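Local atomic coordinates of Esterase/lipase (Lactobacillus rhamnosus, PDB entry 4N5H), a protein that probably hydrolyses ester bonds, and may also transfer acyl groups, as a serine esterase of the alpha/beta hydrolase fold. Residues N294-M297 and L298-D302. The protein carries 1 engineered substitution. Numbering follows the deposited sequence.
Sequences NLEM and LRTFD
M297 and L298 meet on the buried face of helix 288-311, which packs against the central sheet of the alpha/beta hydrolase fold. M297 CE lies 4.3 Å from L298 CD2, and both side chains touch L141 of strand 140-145, as does buried F301. With CG anti to the backbone N (chi1 179°), M297 extends inward before the chi3 bend (72°) sets CE beside L298. Four i to i+4 backbone hydrogen bonds, from N294 O-L298 N to M297 O-F301 N, have N-H...O angles of 153-165°. E296 O accepts twice: T300 N donates at 3.0 Å and T300 OG1 at 2.8 Å, arriving from opposite faces of the carbonyl plane. A valine at T300 would probably leave E296 O with the backbone donor alone of these two. The outer side is more open, R299 being exposed and L295 and E296 partly so. Side chains of L295 and R299 lie side by side, pointing the same way, with L295 CD2 3.8 Å from R299 NH1; E296 OE1 forms a salt bridge with K266 NZ. Y97 OH bonds both R299 NH2 and D302 OD1. R299 NE stands 2.9 Å from D302 OD2, which lies near the guanidinium plane but is approached from above its own carboxylate plane.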
ATOM      1  N   ASN A 294      18.974 -21.874   1.192  1.00 11.85           N
ATOM      2  CA  ASN A 294      19.659 -20.656   0.979  1.00 11.77           C
ATOM      3  C   ASN A 294      20.840 -20.471   1.923  1.00 12.48           C
ATOM      4  O   ASN A 294      21.917 -19.983   1.528  1.00 13.64           O
ATOM      5  CB  ASN A 294      18.670 -19.494   0.952  1.00 11.71           C
ATOM      6  CG  ASN A 294      17.694 -19.591  -0.245  1.00 11.24           C
ATOM      7  OD1 ASN A 294      18.021 -20.144  -1.281  1.00 12.42           O
ATOM      8  ND2 ASN A 294      16.519 -18.992  -0.068  1.00 11.69           N
ATOM      9  N   LEU A 295      20.616 -20.819   3.201  1.00 14.01           N
ATOM     10  CA  LEU A 295      21.762 -20.813   4.170  1.00 14.64           C
ATOM     11  C   LEU A 295      22.779 -21.853   3.771  1.00 14.81           C
ATOM     12  O   LEU A 295      24.014 -21.572   3.914  1.00 14.17           O
ATOM     13  CB  LEU A 295      21.301 -21.085   5.556  1.00 15.37           C
ATOM     14  CG  LEU A 295      20.480 -19.991   6.227  1.00 15.08           C
ATOM     15  CD1 LEU A 295      20.054 -20.347   7.637  1.00 16.91           C
ATOM     16  CD2 LEU A 295      21.246 -18.643   6.293  1.00 17.39           C
ATOM     17  N   GLU A 296      22.372 -23.030   3.269  1.00 13.57           N
ATOM     18  CA  GLU A 296      23.356 -24.014   2.874  1.00 15.48           C
ATOM     19  C   GLU A 296      24.236 -23.504   1.736  1.00 14.80           C
ATOM     20  O   GLU A 296      25.462 -23.682   1.697  1.00 13.62           O
ATOM     21  CB  GLU A 296      22.698 -25.326   2.540  1.00 15.59           C
ATOM     22  CG  GLU A 296      23.702 -26.415   2.246  1.00 18.44           C
ATOM     23  CD  GLU A 296      23.082 -27.833   2.397  1.00 25.41           C
ATOM     24  OE1 GLU A 296      22.143 -28.011   3.217  1.00 22.64           O
ATOM     25  OE2 GLU A 296      23.550 -28.729   1.635  1.00 27.75           O
ATOM     26  N   MET A 297      23.621 -22.825   0.792  1.00 12.35           N
ATOM     27  CA  MET A 297      24.349 -22.091  -0.264  1.00 12.91           C
ATOM     28  C   MET A 297      25.334 -21.074   0.285  1.00 12.48           C
ATOM     29  O   MET A 297      26.522 -21.050  -0.145  1.00 13.33           O
ATOM     30  CB  MET A 297      23.369 -21.484  -1.231  1.00 13.60           C
ATOM     31  CG  MET A 297      24.027 -20.683  -2.346  1.00 13.26           C
ATOM     32  SD  MET A 297      22.866 -19.790  -3.403  1.00 13.47           S
ATOM     33  CE  MET A 297      22.314 -18.445  -2.279  1.00 14.44           C
ATOM     34  N   LEU A 298      24.886 -20.239   1.206  1.00 13.30           N
ATOM     35  CA  LEU A 298      25.737 -19.159   1.744  1.00 12.80           C
ATOM     36  C   LEU A 298      26.874 -19.797   2.564  1.00 14.20           C
ATOM     37  O   LEU A 298      28.037 -19.300   2.500  1.00 13.45           O
ATOM     38  CB  LEU A 298      24.959 -18.162   2.583  1.00 13.37           C
ATOM     39  CG  LEU A 298      23.979 -17.350   1.704  1.00 13.21           C
ATOM     40  CD1 LEU A 298      23.102 -16.556   2.683  1.00 15.90           C
ATOM     41  CD2 LEU A 298      24.672 -16.424   0.707  1.00 13.10           C
ATOM     42  N   ARG A 299      26.556 -20.888   3.248  1.00 14.51           N
ATOM     43  CA  ARG A 299      27.643 -21.570   4.014  1.00 15.41           C
ATOM     44  C   ARG A 299      28.676 -22.251   3.109  1.00 14.44           C
ATOM     45  O   ARG A 299      29.880 -22.263   3.471  1.00 15.73           O
ATOM     46  CB  ARG A 299      27.105 -22.552   5.021  1.00 16.26           C
ATOM     47  CG  ARG A 299      26.332 -21.936   6.171  1.00 17.38           C
ATOM     48  CD  ARG A 299      27.041 -20.813   6.925  1.00 21.73           C
ATOM     49  NE  ARG A 299      26.959 -19.401   6.405  1.00 21.66           N
ATOM     50  CZ  ARG A 299      25.947 -18.580   6.625  1.00 25.32           C
ATOM     51  NH1 ARG A 299      24.875 -19.054   7.320  1.00 25.69           N
ATOM     52  NH2 ARG A 299      25.939 -17.318   6.192  1.00 24.31           N
ATOM     53  N   THR A 300      28.270 -22.797   1.963  1.00 12.87           N
ATOM     54  CA  THR A 300      29.182 -23.364   1.021  1.00 13.15           C
ATOM     55  C   THR A 300      30.090 -22.249   0.521  1.00 14.55           C
ATOM     56  O   THR A 300      31.352 -22.422   0.406  1.00 14.80           O
ATOM     57  CB  THR A 300      28.406 -24.015  -0.108  1.00 13.02           C
ATOM     58  OG1 THR A 300      27.577 -25.029   0.447  1.00 14.21           O
ATOM     59  CG2 THR A 300      29.320 -24.620  -1.204  1.00 15.34           C
ATOM     60  N   PHE A 301      29.468 -21.119   0.176  1.00 14.27           N
ATOM     61  CA  PHE A 301      30.204 -19.928  -0.298  1.00 13.47           C
ATOM     62  C   PHE A 301      31.234 -19.499   0.739  1.00 14.27           C
ATOM     63  O   PHE A 301      32.376 -19.228   0.422  1.00 14.22           O
ATOM     64  CB  PHE A 301      29.169 -18.806  -0.587  1.00 13.51           C
ATOM     65  CG  PHE A 301      29.722 -17.452  -0.896  1.00 14.01           C
ATOM     66  CD1 PHE A 301      30.849 -17.287  -1.669  1.00 13.50           C
ATOM     67  CD2 PHE A 301      29.003 -16.312  -0.530  1.00 13.10           C
ATOM     68  CE1 PHE A 301      31.265 -16.021  -2.008  1.00 13.38           C
ATOM     69  CE2 PHE A 301      29.425 -15.012  -0.882  1.00 13.50           C
ATOM     70  CZ  PHE A 301      30.594 -14.881  -1.591  1.00 13.26           C
ATOM     71  N   ASP A 302      30.798 -19.401   1.952  1.00 13.47           N
ATOM     72  CA  ASP A 302      31.670 -18.947   3.059  1.00 14.94           C
ATOM     73  C   ASP A 302      32.821 -19.946   3.231  1.00 16.02           C
ATOM     74  O   ASP A 302      33.956 -19.500   3.478  1.00 17.43           O
ATOM     75  CB  ASP A 302      30.926 -18.930   4.384  1.00 17.13           C
ATOM     76  CG  ASP A 302      29.882 -17.811   4.498  1.00 20.38           C
ATOM     77  OD1 ASP A 302      29.861 -16.876   3.664  1.00 17.15           O
ATOM     78  OD2 ASP A 302      29.215 -17.813   5.537  1.00 19.21           O
TER